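Local coordinates for protein Epf (Streptococcus pyogenes, PDB 4ES8) that acts as a cell-surface adhesin, binding cells through an N-terminal domain that contains a carbohydrate-binding module beside a fibronectin-like domain, at residues S40-F44 / F54-P58; K74-I78 / Y97-F101; N244-I250 / T262-D268. All coordinates share one frame. Where two conformers were deposited one is given. Residues are numbered along the deposited sequence.

Interaction 1 (S40-F44 / F54-P58). With ACT (acetate ion), chain D.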
ATOM      1  N   SER A  40      -7.851   6.086 -13.934  1.00  7.87           N
ATOM      2  CA  SER A  40      -8.073   4.734 -13.439  1.00  6.50           C
ATOM      3  C   SER A  40      -8.174   3.754 -14.597  1.00  7.20           C
ATOM      4  O   SER A  40      -8.608   4.141 -15.684  1.00  7.43           O
ATOM      5  CB  SER A  40      -9.346   4.672 -12.593  1.00  8.22           C
ATOM      6  OG  SER A  40      -9.224   5.508 -11.456  1.00  8.95           O
ATOM      7  N   GLY A  41      -7.764   2.502 -14.351  1.00  6.63           N
ATOM      8  CA  GLY A  41      -7.856   1.433 -15.339  1.00  6.08           C
ATOM      9  C   GLY A  41      -9.263   0.873 -15.408  1.00  8.82           C
ATOM     10  O   GLY A  41     -10.029   0.918 -14.431  1.00  7.79           O
ATOM     11  N   ARG A  42      -9.595   0.300 -16.557  1.00  6.62           N
ATOM     12  CA  ARG A  42     -10.923  -0.220 -16.839  1.00  5.30           C
ATOM     13  C   ARG A  42     -10.710  -1.449 -17.721  1.00  8.63           C
ATOM     14  O   ARG A  42      -9.993  -1.379 -18.721  1.00  7.10           O
ATOM     15  CB  ARG A  42     -11.788   0.865 -17.524  1.00  4.56           C
ATOM     16  CG  ARG A  42     -11.001   1.665 -18.575  1.00  7.36           C
ATOM     17  CD  ARG A  42     -11.867   2.761 -19.174  1.00  6.86           C
ATOM     18  NE  ARG A  42     -11.023   3.820 -19.720  1.00  7.73           N
ATOM     19  CZ  ARG A  42     -10.845   4.042 -21.020  1.00 10.83           C
ATOM     20  NH1 ARG A  42     -11.397   3.228 -21.925  1.00  8.74           N
ATOM     21  NH2 ARG A  42     -10.064   5.037 -21.427  1.00  8.89           N
ATOM     22  N   PHE A  43     -11.245  -2.593 -17.288  1.00  5.11           N
ATOM     23  CA  PHE A  43     -10.957  -3.863 -17.962  1.00  4.20           C
ATOM     24  C   PHE A  43     -12.169  -4.754 -18.004  1.00  7.22           C
ATOM     25  O   PHE A  43     -13.118  -4.532 -17.246  1.00  7.30           O
ATOM     26  CB  PHE A  43      -9.876  -4.611 -17.147  1.00  6.34           C
ATOM     27  CG  PHE A  43      -8.587  -3.856 -16.916  1.00  5.62           C
ATOM     28  CD1 PHE A  43      -8.452  -2.989 -15.830  1.00  6.48           C
ATOM     29  CD2 PHE A  43      -7.520  -3.985 -17.799  1.00  7.15           C
ATOM     30  CE1 PHE A  43      -7.259  -2.283 -15.614  1.00  7.23           C
ATOM     31  CE2 PHE A  43      -6.328  -3.264 -17.594  1.00  9.64           C
ATOM     32  CZ  PHE A  43      -6.205  -2.418 -16.503  1.00  8.32           C
ATOM     33  N   PHE A  44     -12.109  -5.833 -18.816  1.00  6.10           N
ATOM     34  CA  PHE A  44     -13.201  -6.783 -18.816  1.00  5.34           C
ATOM     35  C   PHE A  44     -12.677  -8.158 -19.115  1.00  8.47           C
ATOM     36  O   PHE A  44     -11.546  -8.322 -19.595  1.00  6.83           O
ATOM     37  CB  PHE A  44     -14.310  -6.396 -19.827  1.00  6.43           C
ATOM     38  CG  PHE A  44     -13.853  -6.563 -21.259  1.00  6.21           C
ATOM     39  CD1 PHE A  44     -13.088  -5.579 -21.881  1.00  7.99           C
ATOM     40  CD2 PHE A  44     -14.225  -7.676 -21.996  1.00  7.78           C
ATOM     41  CE1 PHE A  44     -12.661  -5.732 -23.216  1.00  8.29           C
ATOM     42  CE2 PHE A  44     -13.799  -7.837 -23.334  1.00  9.89           C
ATOM     43  CZ  PHE A  44     -13.025  -6.858 -23.929  1.00  8.07           C
ATOM     44  N   PHE A  54      -8.135  -4.457 -21.604  1.00  6.95           N
ATOM     45  CA  PHE A  54      -8.600  -3.087 -21.447  1.00  6.64           C
ATOM     46  C   PHE A  54      -9.983  -2.880 -22.065  1.00  9.04           C
ATOM     47  O   PHE A  54     -10.262  -3.368 -23.164  1.00  8.89           O
ATOM     48  CB  PHE A  54      -7.557  -2.123 -22.037  1.00  7.91           C
ATOM     49  CG  PHE A  54      -7.801  -0.675 -21.694  1.00  7.66           C
ATOM     50  CD1 PHE A  54      -7.417  -0.165 -20.464  1.00  9.12           C
ATOM     51  CD2 PHE A  54      -8.358   0.197 -22.631  1.00  8.31           C
ATOM     52  CE1 PHE A  54      -7.617   1.187 -20.153  1.00  9.15           C
ATOM     53  CE2 PHE A  54      -8.530   1.552 -22.336  1.00 10.20           C
ATOM     54  CZ  PHE A  54      -8.164   2.039 -21.096  1.00  8.62           C
ATOM     55  N   HIS A  55     -10.860  -2.157 -21.334  1.00  6.81           N
ATOM     56  CA  HIS A  55     -12.249  -1.896 -21.699  1.00  6.71           C
ATOM     57  C   HIS A  55     -12.333  -0.581 -22.455  1.00  9.25           C
ATOM     58  O   HIS A  55     -12.492   0.501 -21.871  1.00  8.30           O
ATOM     59  CB  HIS A  55     -13.091  -1.853 -20.409  1.00  6.63           C
ATOM     60  CG  HIS A  55     -14.570  -1.612 -20.546  1.00  7.76           C
ATOM     61  ND1 HIS A  55     -15.086  -0.396 -21.003  1.00  8.47           N
ATOM     62  CD2 HIS A  55     -15.606  -2.412 -20.190  1.00  8.82           C
ATOM     63  CE1 HIS A  55     -16.408  -0.516 -20.931  1.00  8.55           C
ATOM     64  NE2 HIS A  55     -16.773  -1.699 -20.439  1.00  9.21           N
ATOM     65  N   LEU A  56     -12.223  -0.674 -23.790  1.00  7.26           N
ATOM     66  CA  LEU A  56     -12.262   0.527 -24.626  0.50  6.31           C
ATOM     67  C   LEU A  56     -13.618   1.216 -24.584  1.00  8.78           C
ATOM     68  O   LEU A  56     -14.647   0.560 -24.400  1.00  8.90           O
ATOM     69  CB  LEU A  56     -11.904   0.196 -26.077  0.50  5.92           C
ATOM     70  CG  LEU A  56     -10.573  -0.500 -26.299  0.50  7.26           C
ATOM     71  CD1 LEU A  56     -10.551  -1.181 -27.653  0.50  5.33           C
ATOM     72  CD2 LEU A  56      -9.394   0.468 -26.149  0.50  7.59           C
ATOM     73  N   ILE A  57     -13.605   2.544 -24.706  1.00  7.78           N
ATOM     74  CA  ILE A  57     -14.822   3.344 -24.771  1.00  7.72           C
ATOM     75  C   ILE A  57     -14.638   4.242 -26.020  1.00  9.84           C
ATOM     76  O   ILE A  57     -13.505   4.323 -26.518  1.00 11.19           O
ATOM     77  CB  ILE A  57     -15.135   4.115 -23.474  1.00  9.73           C
ATOM     78  CG1 ILE A  57     -14.036   5.163 -23.184  1.00  8.82           C
ATOM     79  CG2 ILE A  57     -15.322   3.107 -22.306  1.00  9.50           C
ATOM     80  CD1 ILE A  57     -14.182   5.970 -21.887  1.00 10.87           C
ATOM     81  N   PRO A  58     -15.694   4.900 -26.539  1.00  9.49           N
ATOM     82  CA  PRO A  58     -15.508   5.704 -27.766  1.00  9.77           C
ATOM     83  C   PRO A  58     -14.456   6.783 -27.540  1.00 12.91           C
ATOM     84  O   PRO A  58     -14.506   7.511 -26.550  1.00 13.42           O
ATOM     85  CB  PRO A  58     -16.914   6.267 -28.027  1.00 11.43           C
ATOM     86  CG  PRO A  58     -17.832   5.242 -27.419  1.00 13.92           C
ATOM     87  CD  PRO A  58     -17.116   4.891 -26.130  1.00 10.50           C
TER
HETATM   88  C   ACT D 502     -10.130   4.484 -24.993  1.00 12.95           C
HETATM   89  O   ACT D 502      -9.356   5.087 -24.219  1.00 10.81           O
HETATM   90  OXT ACT D 502     -10.946   3.597 -24.687  1.00 10.21           O
HETATM   91  CH3 ACT D 502     -10.153   4.848 -26.487  1.00 13.39           C
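The guanidinium of Arg42 lies between two apolar side chains of residues 54-58: Phe54 CE2 sits over one of its faces and Ile57 CD1 over the opposite one, with NH1 3.3 Å from Phe54 CE2 and 3.5 Å from Ile57 CG1. Around its edge the polar contacts follow the plane. NH1 donates to His55 O (2.9 Å, 149° at the hydrogen) and to OXT of an acetate ion (2.8 Å, 176°), while NH2 of Arg42 donates to the acetate O (2.9 Å). Ile57 N also binds OXT, at 2.9 Å, so the acetate, probably picked up from the crystallisation liquor, bridges both segments. The backbones meet where Phe43 and Phe54 form an antiparallel non-hydrogen-bonded pair with CA atoms 4.3 Å apart; beyond it, His55 N donates to Arg42 O (2.9 Å, 169°). The touching parts, CA 42 to 44 and CA 54 to 57, run 108° apart, consistent with residues 55-58 turning off the strand into a loop. Phe44 meets that turning point with its ring edge, CE1 standing 3.4 Å from Phe54 O. His55 NE2 is hydrogen-bonded to Ser76 OG, and the His55 ring stacks on His70. Strand 41-46 runs between strands 51-54 and 97-105 in one sheet of the sandwich, while Arg42, His55 and Ile57 pack against Ile78 of strand 76-80 in the other.

Interaction 2 (K74-I78 / Y97-F101)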
ATOM      1  N   LYS A  74     -21.198  -2.308 -26.413  1.00 11.21           N
ATOM      2  CA  LYS A  74     -22.206  -1.691 -25.525  1.00 10.93           C
ATOM      3  C   LYS A  74     -22.880  -2.709 -24.558  1.00 14.26           C
ATOM      4  O   LYS A  74     -24.058  -2.531 -24.180  1.00 13.46           O
ATOM      5  CB  LYS A  74     -23.309  -0.952 -26.354  1.00 12.50           C
ATOM      6  CG  LYS A  74     -22.772   0.012 -27.404  1.00 17.48           C
ATOM      7  CD  LYS A  74     -23.912   0.774 -28.080  1.00 27.60           C
ATOM      8  CE  LYS A  74     -23.736   0.864 -29.570  1.00 49.09           C
ATOM      9  NZ  LYS A  74     -24.868   1.599 -30.204  1.00 58.17           N
ATOM     10  N   ASP A  75     -22.128  -3.727 -24.104  1.00 10.32           N
ATOM     11  CA  ASP A  75     -22.630  -4.708 -23.131  1.00  9.98           C
ATOM     12  C   ASP A  75     -22.513  -4.125 -21.719  1.00 13.95           C
ATOM     13  O   ASP A  75     -23.447  -4.239 -20.922  1.00 15.30           O
ATOM     14  CB  ASP A  75     -21.899  -6.060 -23.233  1.00 11.58           C
ATOM     15  CG  ASP A  75     -20.386  -6.006 -23.374  1.00  9.75           C
ATOM     16  OD1 ASP A  75     -19.817  -4.879 -23.345  1.00 10.33           O
ATOM     17  OD2 ASP A  75     -19.765  -7.084 -23.508  1.00 14.14           O
ATOM     18  N   SER A  76     -21.402  -3.444 -21.434  1.00  8.91           N
ATOM     19  CA  SER A  76     -21.208  -2.780 -20.161  1.00  7.84           C
ATOM     20  C   SER A  76     -20.996  -1.301 -20.408  1.00 11.40           C
ATOM     21  O   SER A  76     -20.539  -0.900 -21.494  1.00 11.10           O
ATOM     22  CB  SER A  76     -20.024  -3.386 -19.397  1.00  9.25           C
ATOM     23  OG  SER A  76     -18.879  -3.505 -20.238  1.00  9.89           O
ATOM     24  N   TYR A  77     -21.401  -0.481 -19.434  1.00  6.83           N
ATOM     25  CA  TYR A  77     -21.110   0.940 -19.389  1.00  6.43           C
ATOM     26  C   TYR A  77     -20.353   1.178 -18.116  1.00  9.98           C
ATOM     27  O   TYR A  77     -20.541   0.435 -17.146  1.00  9.24           O
ATOM     28  CB  TYR A  77     -22.410   1.795 -19.402  1.00  7.17           C
ATOM     29  CG  TYR A  77     -23.102   1.866 -20.747  1.00  8.38           C
ATOM     30  CD1 TYR A  77     -23.650   0.725 -21.338  1.00 10.61           C
ATOM     31  CD2 TYR A  77     -23.270   3.083 -21.400  1.00  9.76           C
ATOM     32  CE1 TYR A  77     -24.294   0.791 -22.581  1.00 10.07           C
ATOM     33  CE2 TYR A  77     -23.929   3.164 -22.629  1.00  9.95           C
ATOM     34  CZ  TYR A  77     -24.437   2.017 -23.213  1.00 12.68           C
ATOM     35  OH  TYR A  77     -25.059   2.106 -24.446  1.00 15.00           O
ATOM     36  N   ILE A  78     -19.528   2.220 -18.087  1.00  7.60           N
ATOM     37  CA  ILE A  78     -18.724   2.551 -16.905  1.00  6.57           C
ATOM     38  C   ILE A  78     -18.857   4.039 -16.606  1.00 10.03           C
ATOM     39  O   ILE A  78     -19.105   4.837 -17.522  1.00  9.98           O
ATOM     40  CB  ILE A  78     -17.258   2.128 -17.119  1.00  8.33           C
ATOM     41  CG1 ILE A  78     -16.628   2.834 -18.352  1.00  9.04           C
ATOM     42  CG2 ILE A  78     -17.173   0.567 -17.203  1.00  8.25           C
ATOM     43  CD1 ILE A  78     -15.123   2.467 -18.553  1.00  7.84           C
ATOM     44  N   TYR A  97     -19.751 -12.649 -17.446  1.00  7.29           N
ATOM     45  CA  TYR A  97     -18.985 -11.504 -17.928  1.00  6.21           C
ATOM     46  C   TYR A  97     -18.560 -10.668 -16.741  1.00  9.19           C
ATOM     47  O   TYR A  97     -19.346 -10.498 -15.806  1.00  8.74           O
ATOM     48  CB  TYR A  97     -19.864 -10.700 -18.882  1.00  7.53           C
ATOM     49  CG  TYR A  97     -19.250  -9.425 -19.403  1.00  8.47           C
ATOM     50  CD1 TYR A  97     -18.323  -9.450 -20.438  1.00  9.34           C
ATOM     51  CD2 TYR A  97     -19.673  -8.182 -18.934  1.00  9.06           C
ATOM     52  CE1 TYR A  97     -17.798  -8.270 -20.965  1.00 10.12           C
ATOM     53  CE2 TYR A  97     -19.124  -7.002 -19.420  1.00  9.29           C
ATOM     54  CZ  TYR A  97     -18.193  -7.051 -20.445  1.00 12.60           C
ATOM     55  OH  TYR A  97     -17.677  -5.895 -20.979  1.00  8.94           O
ATOM     56  N   SER A  98     -17.338 -10.132 -16.784  1.00  6.52           N
ATOM     57  CA  SER A  98     -16.852  -9.345 -15.669  1.00  5.66           C
ATOM     58  C   SER A  98     -16.208  -8.045 -16.103  1.00  7.15           C
ATOM     59  O   SER A  98     -15.455  -8.037 -17.082  1.00  7.89           O
ATOM     60  CB  SER A  98     -15.837 -10.154 -14.856  1.00  6.51           C
ATOM     61  OG  SER A  98     -15.164  -9.357 -13.892  1.00  6.46           O
ATOM     62  N   VAL A  99     -16.470  -6.968 -15.337  1.00  6.09           N
ATOM     63  CA  VAL A  99     -15.798  -5.668 -15.506  1.00  6.44           C
ATOM     64  C   VAL A  99     -14.928  -5.452 -14.261  1.00  9.20           C
ATOM     65  O   VAL A  99     -15.382  -5.700 -13.140  1.00  9.07           O
ATOM     66  CB  VAL A  99     -16.807  -4.505 -15.698  1.00  9.26           C
ATOM     67  CG1 VAL A  99     -16.109  -3.146 -15.651  1.00  9.48           C
ATOM     68  CG2 VAL A  99     -17.584  -4.670 -17.000  1.00  9.43           C
ATOM     69  N   ALA A 100     -13.696  -4.966 -14.446  1.00  6.59           N
ATOM     70  CA  ALA A 100     -12.825  -4.663 -13.315  1.00  6.69           C
ATOM     71  C   ALA A 100     -12.250  -3.288 -13.488  1.00  7.96           C
ATOM     72  O   ALA A 100     -11.915  -2.892 -14.616  1.00  8.33           O
ATOM     73  CB  ALA A 100     -11.707  -5.678 -13.206  1.00  7.90           C
ATOM     74  N   PHE A 101     -12.081  -2.587 -12.372  1.00  4.39           N
ATOM     75  CA  PHE A 101     -11.395  -1.303 -12.354  1.00  3.47           C
ATOM     76  C   PHE A 101     -10.086  -1.404 -11.588  1.00  6.97           C
ATOM     77  O   PHE A 101      -9.978  -2.178 -10.633  1.00  6.80           O
ATOM     78  CB  PHE A 101     -12.271  -0.235 -11.682  1.00  4.66           C
ATOM     79  CG  PHE A 101     -13.610  -0.084 -12.363  1.00  6.14           C
ATOM     80  CD1 PHE A 101     -13.695   0.361 -13.677  1.00  8.48           C
ATOM     81  CD2 PHE A 101     -14.792  -0.356 -11.678  1.00  7.26           C
ATOM     82  CE1 PHE A 101     -14.932   0.485 -14.311  1.00  8.47           C
ATOM     83  CE2 PHE A 101     -16.022  -0.222 -12.308  1.00  9.17           C
ATOM     84  CZ  PHE A 101     -16.091   0.219 -13.616  1.00  7.75           C
TER
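This is a face-to-face packing contact across the interior of a beta sandwich, probably the carbohydrate-binding module of the adhesin: strand 76-80 belongs to one antiparallel sheet and strand 97-105 to the other. The geometry supports that reading. The short strand axes approach to 9.2 Å, nearly twice the spacing of strands paired within a sheet, and their N-to-C directions differ by 14°, so the strands run almost parallel although they are not paired. The closest CA atoms, those of Ser76 and Val99, are 7.7 Å apart, and the contact is made by side chains, burying 236 Å². Every second residue of each strand supplies it: Ser76 and Ile78 on one side, Tyr97, Val99 and Phe101 on the other. CB directions of Ser76, Ile78, Tyr97 and Val99 point toward the opposing segment, whereas Phe101 starts sideways and brings its ring end nearer. The apolar part centres on Ile78 CG2, which lies 4.2 Å from Val99 CG1 and 3.7 Å from Phe101 CE1 at the ring edge. Ala87 of strand 84-89 packs against Val99 and Phe101 as well. Toward Asp75 the interface becomes polar. Asp75 OD1 accepts from Ser76 N (2.9 Å) and is hydrogen-bonded to His70 ND1, and Ser76 OG also bonds His55 NE2. Next to Asp75, Ser76 CB rests 3.7 Å from Val99 CG2, and its OG shares a 2.8 Å hydrogen bond with Tyr97 OH.

Interaction 3 (N244-I250 / T262-D268)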
ATOM      1  N   ASN A 244      12.694  -4.849   5.356  1.00 10.29           N
ATOM      2  CA  ASN A 244      13.128  -3.571   4.786  1.00 10.24           C
ATOM      3  C   ASN A 244      12.808  -2.492   5.799  1.00 10.59           C
ATOM      4  O   ASN A 244      11.639  -2.122   5.937  1.00 10.61           O
ATOM      5  CB  ASN A 244      12.459  -3.256   3.423  1.00  9.61           C
ATOM      6  CG  ASN A 244      12.893  -1.911   2.869  1.00 15.39           C
ATOM      7  OD1 ASN A 244      13.937  -1.372   3.258  1.00  9.95           O
ATOM      8  ND2 ASN A 244      12.136  -1.334   1.932  1.00 10.49           N
ATOM      9  N   PHE A 245      13.831  -1.978   6.500  1.00  9.39           N
ATOM     10  CA  PHE A 245      13.585  -0.987   7.540  1.00  9.53           C
ATOM     11  C   PHE A 245      13.546   0.440   7.005  1.00 11.27           C
ATOM     12  O   PHE A 245      13.454   1.379   7.792  1.00 12.02           O
ATOM     13  CB  PHE A 245      14.592  -1.140   8.684  1.00 11.84           C
ATOM     14  CG  PHE A 245      14.472  -2.502   9.323  1.00 14.20           C
ATOM     15  CD1 PHE A 245      13.249  -2.962   9.794  1.00 17.74           C
ATOM     16  CD2 PHE A 245      15.580  -3.328   9.441  1.00 18.42           C
ATOM     17  CE1 PHE A 245      13.137  -4.227  10.389  1.00 20.23           C
ATOM     18  CE2 PHE A 245      15.469  -4.596  10.046  1.00 21.50           C
ATOM     19  CZ  PHE A 245      14.247  -5.029  10.507  1.00 19.43           C
ATOM     20  N   GLU A 246      13.528   0.584   5.659  1.00  9.14           N
ATOM     21  CA  GLU A 246      13.421   1.875   4.981  1.00  9.09           C
ATOM     22  C   GLU A 246      12.349   2.763   5.602  1.00 11.00           C
ATOM     23  O   GLU A 246      11.206   2.315   5.822  1.00 10.58           O
ATOM     24  CB  GLU A 246      13.066   1.606   3.518  1.00  9.73           C
ATOM     25  CG  GLU A 246      12.980   2.833   2.643  1.00  9.71           C
ATOM     26  CD  GLU A 246      12.727   2.533   1.176  1.00 12.52           C
ATOM     27  OE1 GLU A 246      12.617   1.347   0.795  1.00 12.12           O
ATOM     28  OE2 GLU A 246      12.590   3.510   0.413  1.00 17.58           O
ATOM     29  N   GLY A 247      12.706   4.019   5.837  1.00  8.98           N
ATOM     30  CA  GLY A 247      11.751   5.000   6.348  1.00  8.65           C
ATOM     31  C   GLY A 247      11.718   5.140   7.854  1.00 11.63           C
ATOM     32  O   GLY A 247      11.090   6.071   8.362  1.00 10.86           O
ATOM     33  N   ASP A 248      12.345   4.215   8.593  1.00  9.96           N
ATOM     34  CA  ASP A 248      12.372   4.343  10.047  1.00  9.97           C
ATOM     35  C   ASP A 248      13.382   5.409  10.444  1.00 12.65           C
ATOM     36  O   ASP A 248      14.521   5.412   9.956  1.00 13.16           O
ATOM     37  CB  ASP A 248      12.736   3.000  10.697  1.00 11.25           C
ATOM     38  CG  ASP A 248      11.645   1.952  10.645  1.00 12.50           C
ATOM     39  OD1 ASP A 248      10.688   2.124   9.854  1.00 10.73           O
ATOM     40  OD2 ASP A 248      11.745   0.965  11.389  1.00 14.53           O
ATOM     41  N   GLU A 249      12.954   6.309  11.329  1.00  8.92           N
ATOM     42  CA  GLU A 249      13.777   7.389  11.850  0.50  8.81           C
ATOM     43  C   GLU A 249      14.279   6.992  13.226  1.00 10.67           C
ATOM     44  O   GLU A 249      13.466   6.859  14.148  1.00 10.13           O
ATOM     45  CB  GLU A 249      12.962   8.688  11.910  0.50 10.30           C
ATOM     46  CG  GLU A 249      13.743   9.851  12.500  0.50 12.49           C
ATOM     47  CD  GLU A 249      12.900  11.037  12.911  0.50 17.76           C
ATOM     48  OE1 GLU A 249      12.215  10.960  13.959  0.50 10.83           O
ATOM     49  OE2 GLU A 249      12.917  12.045  12.165  0.50 17.81           O
ATOM     50  N   ILE A 250      15.589   6.779  13.363  1.00 10.28           N
ATOM     51  CA  ILE A 250      16.185   6.382  14.644  1.00 10.44           C
ATOM     52  C   ILE A 250      16.719   7.613  15.384  1.00 14.73           C
ATOM     53  O   ILE A 250      17.581   8.303  14.842  1.00 14.08           O
ATOM     54  CB  ILE A 250      17.330   5.352  14.440  1.00 12.92           C
ATOM     55  CG1 ILE A 250      16.843   4.098  13.666  1.00 13.56           C
ATOM     56  CG2 ILE A 250      17.945   4.972  15.801  1.00 15.76           C
ATOM     57  CD1 ILE A 250      17.984   3.241  13.146  1.00 15.94           C
ATOM     58  N   THR A 262      20.197  11.677  14.948  1.00 15.90           N
ATOM     59  CA  THR A 262      19.011  11.128  14.301  1.00 14.78           C
ATOM     60  C   THR A 262      19.457  10.626  12.933  1.00 18.38           C
ATOM     61  O   THR A 262      20.237  11.316  12.259  1.00 18.52           O
ATOM     62  CB  THR A 262      17.917  12.197  14.195  1.00 24.84           C
ATOM     63  OG1 THR A 262      17.624  12.716  15.495  1.00 24.36           O
ATOM     64  CG2 THR A 262      16.653  11.665  13.588  1.00 25.27           C
ATOM     65  N   VAL A 263      18.988   9.425  12.532  1.00 13.96           N
ATOM     66  CA  VAL A 263      19.294   8.883  11.202  1.00 13.57           C
ATOM     67  C   VAL A 263      18.019   8.299  10.623  1.00 15.20           C
ATOM     68  O   VAL A 263      17.198   7.774  11.379  1.00 14.08           O
ATOM     69  CB  VAL A 263      20.444   7.829  11.157  1.00 17.77           C
ATOM     70  CG1 VAL A 263      21.788   8.431  11.557  1.00 18.13           C
ATOM     71  CG2 VAL A 263      20.123   6.595  11.992  1.00 17.48           C
ATOM     72  N   THR A 264      17.860   8.363   9.294  1.00 11.77           N
ATOM     73  CA  THR A 264      16.732   7.722   8.620  1.00 10.88           C
ATOM     74  C   THR A 264      17.292   6.514   7.869  1.00 13.55           C
ATOM     75  O   THR A 264      18.265   6.652   7.114  1.00 13.10           O
ATOM     76  CB  THR A 264      15.987   8.694   7.696  1.00 13.90           C
ATOM     77  OG1 THR A 264      15.404   9.726   8.486  1.00 15.91           O
ATOM     78  CG2 THR A 264      14.889   7.993   6.900  1.00 13.94           C
ATOM     79  N   VAL A 265      16.688   5.330   8.077  1.00 10.49           N
ATOM     80  CA  VAL A 265      17.128   4.101   7.422  1.00 10.37           C
ATOM     81  C   VAL A 265      16.747   4.146   5.929  1.00 12.68           C
ATOM     82  O   VAL A 265      15.629   4.551   5.576  1.00 11.12           O
ATOM     83  CB  VAL A 265      16.527   2.870   8.127  1.00 13.17           C
ATOM     84  CG1 VAL A 265      16.967   1.580   7.442  1.00 13.00           C
ATOM     85  CG2 VAL A 265      16.905   2.862   9.610  1.00 13.23           C
ATOM     86  N   THR A 266      17.695   3.733   5.065  1.00 11.03           N
ATOM     87  CA  THR A 266      17.493   3.758   3.630  1.00 10.82           C
ATOM     88  C   THR A 266      17.011   2.385   3.136  1.00 13.43           C
ATOM     89  O   THR A 266      16.910   1.425   3.912  1.00 13.20           O
ATOM     90  CB  THR A 266      18.796   4.207   2.933  1.00 16.73           C
ATOM     91  OG1 THR A 266      19.849   3.326   3.354  1.00 16.03           O
ATOM     92  CG2 THR A 266      19.174   5.655   3.279  1.00 16.59           C
ATOM     93  N   LYS A 267      16.725   2.293   1.822  1.00 11.66           N
ATOM     94  CA  LYS A 267      16.157   1.082   1.227  1.00 11.02           C
ATOM     95  C   LYS A 267      17.051  -0.128   1.434  1.00 15.52           C
ATOM     96  O   LYS A 267      18.215  -0.133   0.999  1.00 14.37           O
ATOM     97  CB  LYS A 267      15.896   1.288  -0.272  1.00 13.34           C
ATOM     98  CG  LYS A 267      15.219   0.083  -0.915  1.00 15.35           C
ATOM     99  CD  LYS A 267      14.889   0.327  -2.379  1.00 20.42           C
ATOM    100  CE  LYS A 267      14.192  -0.898  -2.936  1.00 29.74           C
ATOM    101  NZ  LYS A 267      13.768  -0.708  -4.351  1.00 33.68           N
ATOM    102  N   ASP A 268      16.483  -1.168   2.071  1.00 13.41           N
ATOM    103  CA  ASP A 268      17.145  -2.451   2.359  1.00 12.58           C
ATOM    104  C   ASP A 268      18.500  -2.293   3.099  1.00 16.16           C
ATOM    105  O   ASP A 268      19.420  -3.098   2.907  1.00 16.49           O
ATOM    106  CB  ASP A 268      17.354  -3.270   1.078  1.00 14.74           C
ATOM    107  CG  ASP A 268      16.066  -3.793   0.498  1.00 21.85           C
ATOM    108  OD1 ASP A 268      15.220  -4.275   1.279  1.00 21.51           O
ATOM    109  OD2 ASP A 268      15.903  -3.715  -0.738  1.00 26.96           O
TER
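A G1 beta bulge sets Gly247 and Asp248 together opposite Val265 at the end of the hairpin 248-253/259-264, with Gly247 as the third residue of a type II turn, Phe245 to Asp248. Two bonds are the evidence: Gly247 N donates to Val265 O (3.0 Å), and Val265 N to Asp248 O (2.9 Å). Gly247, at phi/psi 93/-12°, takes a conformation in which a CB would jam against the preceding carbonyl; the turn closes through Asp248 N to Phe245 O (3.1 Å). Beside the bulge the pairing is regular: Ile250 N to Val263 O (2.7 Å) and Val263 N to Ile250 O (2.9 Å), with the axes 4.6 Å apart at 161°. Val265 turns inward, its CG2 3.7 Å from Ile250 CD1 and its CG1 3.8 Å from Phe245 CB, joining Leu236 in the interior of the probable fibronectin-like domain. Asn244 forms an Asx turn, its OD1 accepting from Glu246 N (3.1 Å), and the same OD1 accepts from Asp268 N (2.8 Å) across the segments.

Overall arrangement
Interactions 1 and 2 form one continuous region, with centres 8 Å apart. Strands 41-46 and 97-105 are sheet neighbours, and Phe43 N lies 2.8 Å from Ala100 O, a probable hydrogen bond; His55 NE2 to Ser76 OG, also 2.8 Å and probably bonded, crosses to the opposing sheet, where Arg42 CD packs 3.3 Å from Ile78 CD1. The acetate is held by residues of interaction 1, Arg42 and Ile57; interaction 2 gives it no contact. Interaction 3 is separate: its centre is about 39 Å from that of interaction 1 and 43 Å from that of interaction 2, on the opposite side of the chain's centre, with nearest atoms about 23 and 25 Å away.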